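PDB 6DQ3: polysaccharide deacetylase from Streptococcus pyogenes, which removes N-acetyl groups from the cell wall linkage unit of streptococcal rhamnopolysaccharides, as a zinc-dependent enzyme of carbohydrate esterase family 4. Local coordinates for residues Lys43-Tyr49 against Leu224-Glu229; Val7-Ile11 against Gly199-Ala203; Ala28-Val32 against Arg214-Asn218. One frame throughout, in Å; residues are numbered along the deposited sequence.

Contact 1. Residues Lys43-Tyr49 against Leu224-Glu229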
loop_
_atom_site.group_PDB
_atom_site.type_symbol
_atom_site.label_atom_id
_atom_site.label_comp_id
_atom_site.label_asym_id
_atom_site.label_seq_id
_atom_site.Cartn_x
_atom_site.Cartn_y
_atom_site.Cartn_z
ATOM N N LYS A 43 -1.827 10.633 16.054
ATOM C CA LYS A 43 -1.359 9.797 17.156
ATOM C C LYS A 43 -0.056 9.086 16.799
ATOM O O LYS A 43 0.834 8.954 17.648
ATOM C CB LYS A 43 -2.446 8.793 17.537
ATOM C CG LYS A 43 -2.161 7.983 18.786
ATOM C CD LYS A 43 -2.242 8.815 20.054
ATOM C CE LYS A 43 -1.725 8.013 21.236
ATOM N NZ LYS A 43 -2.056 8.650 22.541
ATOM N N MET A 44 0.079 8.625 15.554
ATOM C CA MET A 44 1.346 8.036 15.130
ATOM C C MET A 44 2.474 9.057 15.208
ATOM O O MET A 44 3.582 8.737 15.655
ATOM C CB MET A 44 1.228 7.487 13.710
ATOM C CG MET A 44 0.336 6.265 13.586
ATOM S SD MET A 44 0.280 5.639 11.900
ATOM C CE MET A 44 -1.490 5.463 11.670
ATOM N N LYS A 45 2.211 10.294 14.778
ATOM C CA LYS A 45 3.241 11.325 14.809
ATOM C C LYS A 45 3.652 11.635 16.243
ATOM O O LYS A 45 4.846 11.712 16.558
ATOM C CB LYS A 45 2.731 12.584 14.104
ATOM C CG LYS A 45 3.826 13.550 13.659
ATOM C CD LYS A 45 4.582 12.990 12.453
ATOM C CE LYS A 45 5.591 13.985 11.884
ATOM N NZ LYS A 45 6.329 13.403 10.723
ATOM N N ASP A 46 2.668 11.802 17.131
ATOM C CA ASP A 46 2.961 12.098 18.530
ATOM C C ASP A 46 3.769 10.979 19.178
ATOM O O ASP A 46 4.621 11.236 20.039
ATOM C CB ASP A 46 1.656 12.321 19.297
ATOM C CG ASP A 46 0.978 13.638 18.944
ATOM O OD1 ASP A 46 1.591 14.460 18.233
ATOM O OD2 ASP A 46 -0.173 13.850 19.386
ATOM N N GLU A 47 3.501 9.733 18.795
ATOM C CA GLU A 47 4.237 8.584 19.306
ATOM C C GLU A 47 5.600 8.420 18.648
ATOM O O GLU A 47 6.305 7.452 18.957
ATOM C CB GLU A 47 3.406 7.314 19.113
ATOM C CG GLU A 47 2.244 7.197 20.089
ATOM C CD GLU A 47 2.704 6.802 21.480
ATOM O OE1 GLU A 47 3.442 5.803 21.590
ATOM O OE2 GLU A 47 2.341 7.493 22.456
ATOM N N GLY A 48 5.983 9.331 17.759
ATOM C CA GLY A 48 7.302 9.301 17.169
ATOM C C GLY A 48 7.488 8.324 16.036
ATOM O O GLY A 48 8.622 7.908 15.783
ATOM N N TYR A 49 6.420 7.952 15.333
ATOM C CA TYR A 49 6.547 6.992 14.249
ATOM C C TYR A 49 7.289 7.597 13.062
ATOM O O TYR A 49 7.094 8.764 12.711
ATOM C CB TYR A 49 5.172 6.486 13.805
ATOM C CG TYR A 49 4.753 5.215 14.510
ATOM C CD1 TYR A 49 4.079 5.266 15.720
ATOM C CD2 TYR A 49 5.054 3.962 13.979
ATOM C CE1 TYR A 49 3.703 4.116 16.381
ATOM C CE2 TYR A 49 4.680 2.796 14.636
ATOM C CZ TYR A 49 4.005 2.881 15.839
ATOM O OH TYR A 49 3.628 1.737 16.509
ATOM N N LEU A 224 -5.665 1.281 17.336
ATOM C CA LEU A 224 -4.768 1.038 16.212
ATOM C C LEU A 224 -3.318 0.951 16.677
ATOM O O LEU A 224 -2.592 0.019 16.311
ATOM C CB LEU A 224 -4.927 2.136 15.165
ATOM C CG LEU A 224 -3.970 2.072 13.974
ATOM C CD1 LEU A 224 -3.986 0.719 13.297
ATOM C CD2 LEU A 224 -4.317 3.190 12.991
ATOM N N LEU A 225 -2.882 1.916 17.487
ATOM C CA LEU A 225 -1.496 1.945 17.944
ATOM C C LEU A 225 -1.154 0.708 18.768
ATOM O O LEU A 225 -0.051 0.160 18.646
ATOM C CB LEU A 225 -1.257 3.218 18.752
ATOM C CG LEU A 225 -0.834 4.490 18.015
ATOM C CD1 LEU A 225 0.623 4.341 17.572
ATOM C CD2 LEU A 225 -1.716 4.811 16.830
ATOM N N GLN A 226 -2.075 0.258 19.624
ATOM C CA GLN A 226 -1.845 -0.977 20.363
ATOM C C GLN A 226 -1.699 -2.161 19.417
ATOM O O GLN A 226 -0.899 -3.067 19.676
ATOM C CB GLN A 226 -2.986 -1.215 21.352
ATOM C CG GLN A 226 -3.009 -0.218 22.507
ATOM C CD GLN A 226 -4.135 -0.478 23.491
ATOM O OE1 GLN A 226 -4.561 -1.619 23.681
ATOM N NE2 GLN A 226 -4.631 0.585 24.115
ATOM N N THR A 227 -2.449 -2.164 18.313
ATOM C CA THR A 227 -2.370 -3.260 17.357
ATOM C C THR A 227 -1.044 -3.259 16.612
ATOM O O THR A 227 -0.562 -4.321 16.203
ATOM C CB THR A 227 -3.526 -3.165 16.358
ATOM O OG1 THR A 227 -4.769 -3.370 17.040
ATOM C CG2 THR A 227 -3.375 -4.197 15.252
ATOM N N MET A 228 -0.444 -2.087 16.427
ATOM C CA MET A 228 0.808 -1.963 15.696
ATOM C C MET A 228 2.025 -2.322 16.537
ATOM O O MET A 228 3.112 -2.486 15.977
ATOM C CB MET A 228 0.964 -0.532 15.172
ATOM C CG MET A 228 -0.100 -0.110 14.179
ATOM S SD MET A 228 -0.196 1.683 13.966
ATOM C CE MET A 228 1.424 2.077 13.319
ATOM N N GLU A 229 1.876 -2.436 17.850
ATOM C CA GLU A 229 3.017 -2.750 18.705
ATOM C C GLU A 229 3.441 -4.199 18.487
ATOM O O GLU A 229 2.582 -5.087 18.437
ATOM C CB GLU A 229 2.661 -2.523 20.173
ATOM C CG GLU A 229 2.410 -1.074 20.561
ATOM C CD GLU A 229 3.680 -0.352 20.982
ATOM O OE1 GLU A 229 4.017 0.680 20.363
ATOM O OE2 GLU A 229 4.343 -0.821 21.930
HETATM O O HOH W 1 5.066 -0.554 16.113
HETATM O O HOH W 2 2.285 1.677 18.851
#
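The hydroxyl of Tyr49 makes no direct hydrogen bond to the facing segment; two waters carry it across to the C-terminal end of helix 221-228. One lies 2.7 Å from Tyr49 OH and donates to Met228 O at 2.8 Å; the other, also 2.7 Å from Tyr49 OH, accepts from it and donates to Leu225 O and Glu229 OE1. This is helix-to-helix packing on one side of the largely parallel sheet of the polysaccharide deacetylase fold. Helix 34-46 closes in a Schellman motif, where Gly48, with positive phi, turns the chain so that the Tyr49 ring swings toward its partner. Met228 CE sits over one ring face, 4.0 Å from the centroid, a CH-pi contact within a Met-aromatic pair. Leu225 packs obliquely against the same ring and also meets Met44 and the aliphatic part of Lys43. Met44 and Met228 continue down onto Leu12 of strand 8-14, while Glu47 forms a salt bridge with Lys70. Deeper in, Met44 CE lies 3.9 Å from Leu224 CD2.

Contact 2. Residues Val7-Ile11 against Gly199-Ala203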
loop_
_atom_site.group_PDB
_atom_site.type_symbol
_atom_site.label_atom_id
_atom_site.label_comp_id
_atom_site.label_asym_id
_atom_site.label_seq_id
_atom_site.Cartn_x
_atom_site.Cartn_y
_atom_site.Cartn_z
ATOM N N VAL A 7 13.428 -8.176 12.887
ATOM C CA VAL A 7 12.663 -6.943 13.020
ATOM C C VAL A 7 11.235 -7.177 12.539
ATOM O O VAL A 7 10.965 -8.044 11.697
ATOM C CB VAL A 7 13.313 -5.778 12.245
ATOM C CG1 VAL A 7 14.676 -5.442 12.824
ATOM C CG2 VAL A 7 13.389 -6.104 10.761
ATOM N N LYS A 8 10.310 -6.381 13.072
ATOM C CA LYS A 8 8.915 -6.402 12.665
ATOM C C LYS A 8 8.499 -5.000 12.234
ATOM O O LYS A 8 9.011 -3.997 12.743
ATOM C CB LYS A 8 8.024 -6.910 13.801
ATOM C CG LYS A 8 8.173 -8.407 14.070
ATOM C CD LYS A 8 7.487 -8.807 15.367
ATOM C CE LYS A 8 7.596 -10.307 15.609
ATOM N NZ LYS A 8 7.029 -10.677 16.932
ATOM N N ILE A 9 7.589 -4.945 11.270
ATOM C CA ILE A 9 7.141 -3.682 10.691
ATOM C C ILE A 9 5.631 -3.735 10.502
ATOM O O ILE A 9 5.135 -4.601 9.765
ATOM C CB ILE A 9 7.839 -3.402 9.351
ATOM C CG1 ILE A 9 9.346 -3.225 9.540
ATOM C CG2 ILE A 9 7.241 -2.169 8.681
ATOM C CD1 ILE A 9 10.107 -3.053 8.236
ATOM N N PRO A 10 4.863 -2.847 11.138
ATOM C CA PRO A 10 3.430 -2.768 10.826
ATOM C C PRO A 10 3.214 -2.137 9.458
ATOM O O PRO A 10 3.708 -1.042 9.176
ATOM C CB PRO A 10 2.859 -1.897 11.952
ATOM C CG PRO A 10 4.020 -1.053 12.398
ATOM C CD PRO A 10 5.262 -1.906 12.203
ATOM N N ILE A 11 2.490 -2.846 8.605
ATOM C CA ILE A 11 2.165 -2.386 7.261
ATOM C C ILE A 11 0.656 -2.178 7.235
ATOM O O ILE A 11 -0.109 -3.141 7.131
ATOM C CB ILE A 11 2.603 -3.382 6.185
ATOM C CG1 ILE A 11 4.102 -3.670 6.268
ATOM C CG2 ILE A 11 2.244 -2.851 4.800
ATOM C CD1 ILE A 11 4.522 -4.818 5.374
ATOM N N GLY A 199 -1.827 -9.181 10.240
ATOM C CA GLY A 199 -0.789 -9.209 11.254
ATOM C C GLY A 199 0.317 -8.223 10.942
ATOM O O GLY A 199 0.383 -7.633 9.863
ATOM N N ILE A 200 1.191 -8.032 11.934
ATOM C CA ILE A 200 2.423 -7.284 11.715
ATOM C C ILE A 200 3.342 -8.098 10.807
ATOM O O ILE A 200 3.299 -9.335 10.789
ATOM C CB ILE A 200 3.100 -6.957 13.059
ATOM C CG1 ILE A 200 2.121 -6.181 13.945
ATOM C CG2 ILE A 200 4.380 -6.181 12.839
ATOM C CD1 ILE A 200 2.608 -5.923 15.360
ATOM N N ALA A 201 4.181 -7.402 10.044
ATOM C CA ALA A 201 4.999 -8.048 9.027
ATOM C C ALA A 201 6.418 -8.317 9.523
ATOM O O ALA A 201 6.932 -7.640 10.416
ATOM C CB ALA A 201 5.064 -7.206 7.748
ATOM N N SER A 202 7.040 -9.336 8.937
ATOM C CA SER A 202 8.438 -9.642 9.202
ATOM C C SER A 202 8.963 -10.444 8.019
ATOM O O SER A 202 8.195 -10.937 7.193
ATOM C CB SER A 202 8.613 -10.421 10.510
ATOM O OG SER A 202 7.971 -11.680 10.433
ATOM N N ALA A 203 10.290 -10.575 7.948
ATOM C CA ALA A 203 10.892 -11.323 6.846
ATOM C C ALA A 203 10.316 -12.735 6.767
ATOM O O ALA A 203 10.123 -13.285 5.674
ATOM C CB ALA A 203 12.413 -11.369 7.016
HETATM O O HOH W 3 12.195 -9.792 9.930
HETATM O O HOH W 4 1.857 -5.658 8.752
#
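Ile200 lays its CG2 methyl along the backbone of Val7-Ile11, 3.5 Å from Ile9 O and 3.8 Å from both Pro10 N and Lys8 CB. Beneath this overlap runs a short, weakly bonded antiparallel pairing between the start of strand 8-14 and strand 201-202. Ile9 and Ala201 form its hydrogen-bonded pair: Ile9 N donates to Ala201 O at 2.9 Å, and Ala201 N returns a bond to Ile9 O at 3.0 Å. Ala201 O also receives a CA-H...O contact from Lys8 CA at 3.2 Å.

Beyond this pair, water takes over. One molecule links Val7 O to Ala203 N, and another joins Gly199 O to Ile11 N, where the two backbones have drawn too far apart for a direct bond. On the face carrying Ala201, the small methyl leaves room for Ile11, whose CD1 comes within 3.4 Å of Ala201 CB, while Ile9 packs on Leu61 of helix 54-63. Strand 8-14 also pairs in parallel with strands 71-77 and 210-214, so strand 201-202 is an antiparallel addition to a largely parallel sheet. Two direct backbone hydrogen bonds with a water at each end imply a short, local join rather than an extended strand pairing.

Contact 3. Residues Ala28-Val32 against Arg214-Asn218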
loop_
_atom_site.group_PDB
_atom_site.type_symbol
_atom_site.label_atom_id
_atom_site.label_comp_id
_atom_site.label_asym_id
_atom_site.label_seq_id
_atom_site.Cartn_x
_atom_site.Cartn_y
_atom_site.Cartn_z
ATOM N N ALA A 28 -23.269 -1.181 6.448
ATOM C CA ALA A 28 -21.918 -1.230 6.986
ATOM C C ALA A 28 -20.917 -1.491 5.868
ATOM O O ALA A 28 -21.135 -2.338 4.997
ATOM C CB ALA A 28 -21.812 -2.315 8.058
ATOM N N ASN A 29 -19.817 -0.750 5.896
ATOM C CA ASN A 29 -18.795 -0.850 4.863
ATOM C C ASN A 29 -17.443 -0.626 5.527
ATOM O O ASN A 29 -17.319 -0.722 6.752
ATOM C CB ASN A 29 -19.099 0.145 3.733
ATOM C CG ASN A 29 -19.153 1.576 4.221
ATOM O OD1 ASN A 29 -18.275 2.023 4.957
ATOM N ND2 ASN A 29 -20.195 2.299 3.825
ATOM N N LEU A 30 -16.422 -0.321 4.720
ATOM C CA LEU A 30 -15.054 -0.222 5.212
ATOM C C LEU A 30 -14.415 1.126 4.897
ATOM O O LEU A 30 -13.184 1.237 4.883
ATOM C CB LEU A 30 -14.211 -1.354 4.627
ATOM C CG LEU A 30 -14.751 -2.763 4.877
ATOM C CD1 LEU A 30 -14.077 -3.783 3.971
ATOM C CD2 LEU A 30 -14.569 -3.160 6.338
ATOM N N ILE A 31 -15.218 2.152 4.654
ATOM C CA ILE A 31 -14.679 3.474 4.368
ATOM C C ILE A 31 -14.286 4.143 5.677
ATOM O O ILE A 31 -15.074 4.186 6.631
ATOM C CB ILE A 31 -15.692 4.333 3.601
ATOM C CG1 ILE A 31 -16.084 3.668 2.284
ATOM C CG2 ILE A 31 -15.092 5.716 3.331
ATOM C CD1 ILE A 31 -17.280 4.322 1.604
ATOM N N VAL A 32 -13.071 4.675 5.724
ATOM C CA VAL A 32 -12.586 5.393 6.896
ATOM C C VAL A 32 -12.953 6.862 6.763
ATOM O O VAL A 32 -12.734 7.475 5.712
ATOM C CB VAL A 32 -11.068 5.225 7.061
ATOM C CG1 VAL A 32 -10.578 6.104 8.207
ATOM C CG2 VAL A 32 -10.724 3.767 7.286
ATOM N N ARG A 214 -5.232 -4.600 8.460
ATOM C CA ARG A 214 -6.389 -3.971 7.837
ATOM C C ARG A 214 -6.917 -2.867 8.745
ATOM O O ARG A 214 -7.134 -3.084 9.943
ATOM C CB ARG A 214 -7.488 -4.997 7.558
ATOM C CG ARG A 214 -8.699 -4.402 6.835
ATOM C CD ARG A 214 -9.826 -5.408 6.642
ATOM N NE ARG A 214 -9.466 -6.518 5.762
ATOM C CZ ARG A 214 -9.449 -6.451 4.434
ATOM N NH1 ARG A 214 -9.755 -5.319 3.815
ATOM N NH2 ARG A 214 -9.114 -7.518 3.721
ATOM N N ILE A 215 -7.120 -1.684 8.175
ATOM C CA ILE A 215 -7.676 -0.560 8.922
ATOM C C ILE A 215 -9.194 -0.683 8.919
ATOM O O ILE A 215 -9.830 -0.630 7.861
ATOM C CB ILE A 215 -7.228 0.781 8.323
ATOM C CG1 ILE A 215 -5.702 0.886 8.329
ATOM C CG2 ILE A 215 -7.865 1.934 9.091
ATOM C CD1 ILE A 215 -5.071 0.804 9.704
ATOM N N LEU A 216 -9.768 -0.868 10.083
ATOM C CA LEU A 216 -11.212 -0.937 10.220
ATOM C C LEU A 216 -11.781 0.461 10.449
ATOM O O LEU A 216 -11.099 1.327 11.007
ATOM C CB LEU A 216 -11.587 -1.841 11.387
ATOM C CG LEU A 216 -11.059 -3.275 11.297
ATOM C CD1 LEU A 216 -11.256 -4.010 12.611
ATOM C CD2 LEU A 216 -11.749 -4.013 10.159
ATOM N N PRO A 217 -13.016 0.728 10.016
ATOM C CA PRO A 217 -13.575 2.075 10.245
ATOM C C PRO A 217 -13.862 2.364 11.707
ATOM O O PRO A 217 -13.899 3.538 12.099
ATOM C CB PRO A 217 -14.865 2.083 9.411
ATOM C CG PRO A 217 -14.731 0.942 8.456
ATOM C CD PRO A 217 -13.882 -0.093 9.151
ATOM N N ASN A 218 -14.083 1.334 12.522
ATOM C CA ASN A 218 -14.339 1.502 13.947
ATOM C C ASN A 218 -13.058 1.633 14.763
ATOM O O ASN A 218 -13.127 1.655 15.995
ATOM C CB ASN A 218 -15.169 0.323 14.474
ATOM C CG ASN A 218 -14.505 -1.031 14.226
ATOM O OD1 ASN A 218 -13.280 -1.152 14.227
ATOM N ND2 ASN A 218 -15.323 -2.058 14.014
#
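Beside a zinc site that includes His18 and Glu24, the loop leading into helix 34-46 meets the loop that follows strand 210-214. This zinc is distinct from the one held by Asp78, His133 and His137, the Asp-His-His arrangement characteristic of carbohydrate esterase 4 enzymes. Ile31 turns away from the facing loop and packs on His18 and Glu24, its side chain about 4 Å from both the zinc and an acetate ion, probably from the crystallisation liquor, at the nearest atoms.

The other side of the 28-32 backbone receives Pro217. The proline ring fits against successive residues: its CG lies 3.5 Å from Asn29 O and 3.5 Å from Leu30 CA, and its CB is 3.5 Å from Ile31 O. The Leu30 side chain extends the apolar surface, with CD2 4.2 Å from Pro217 CD. An Asx turn shapes this bend, since Asn29 OD1 accepts a 3.1 Å hydrogen bond from Ile31 N.

Further inward, Val32 CG2 packs on Ile215 CG2 at 3.8 Å, and the CA atoms of Val32 and Pro217 approach to 4.8 Å. Each loop is also tied to the end of strand 8-14 or the residues just beyond it, through backbone hydrogen bonds of Val32 with Ala16 and of Ile215 with Met13. With no direct hydrogen bonds between the loops, the join depends on the fit of the proline ring against backbone and aliphatic groups and on Val32 against Ile215, next to a metal site.

Overall arrangement
All three contacts bring an early part of the chain against its final third, and strand 8-14 runs through the group: it supplies one side of contact 2, underlies the methionines of contact 1 and, with Ala16 just beyond it, hydrogen-bonds both loops of contact 3. Contact 1 is mostly buried, whereas contacts 2 and 3 are partly so. Their chemistry follows the elements they join: sulfur, aromatic and aliphatic packing with bridging waters between helix ends, main-chain pairing in the sheet, and proline-centred packing between loops near zinc. Contacts 1 and 2 touch where Ile200 CD1 lies 3.2 Å from Glu229 O; contacts 1 and 3 meet through Leu224 and Ile215. Contacts 2 and 3 do not touch.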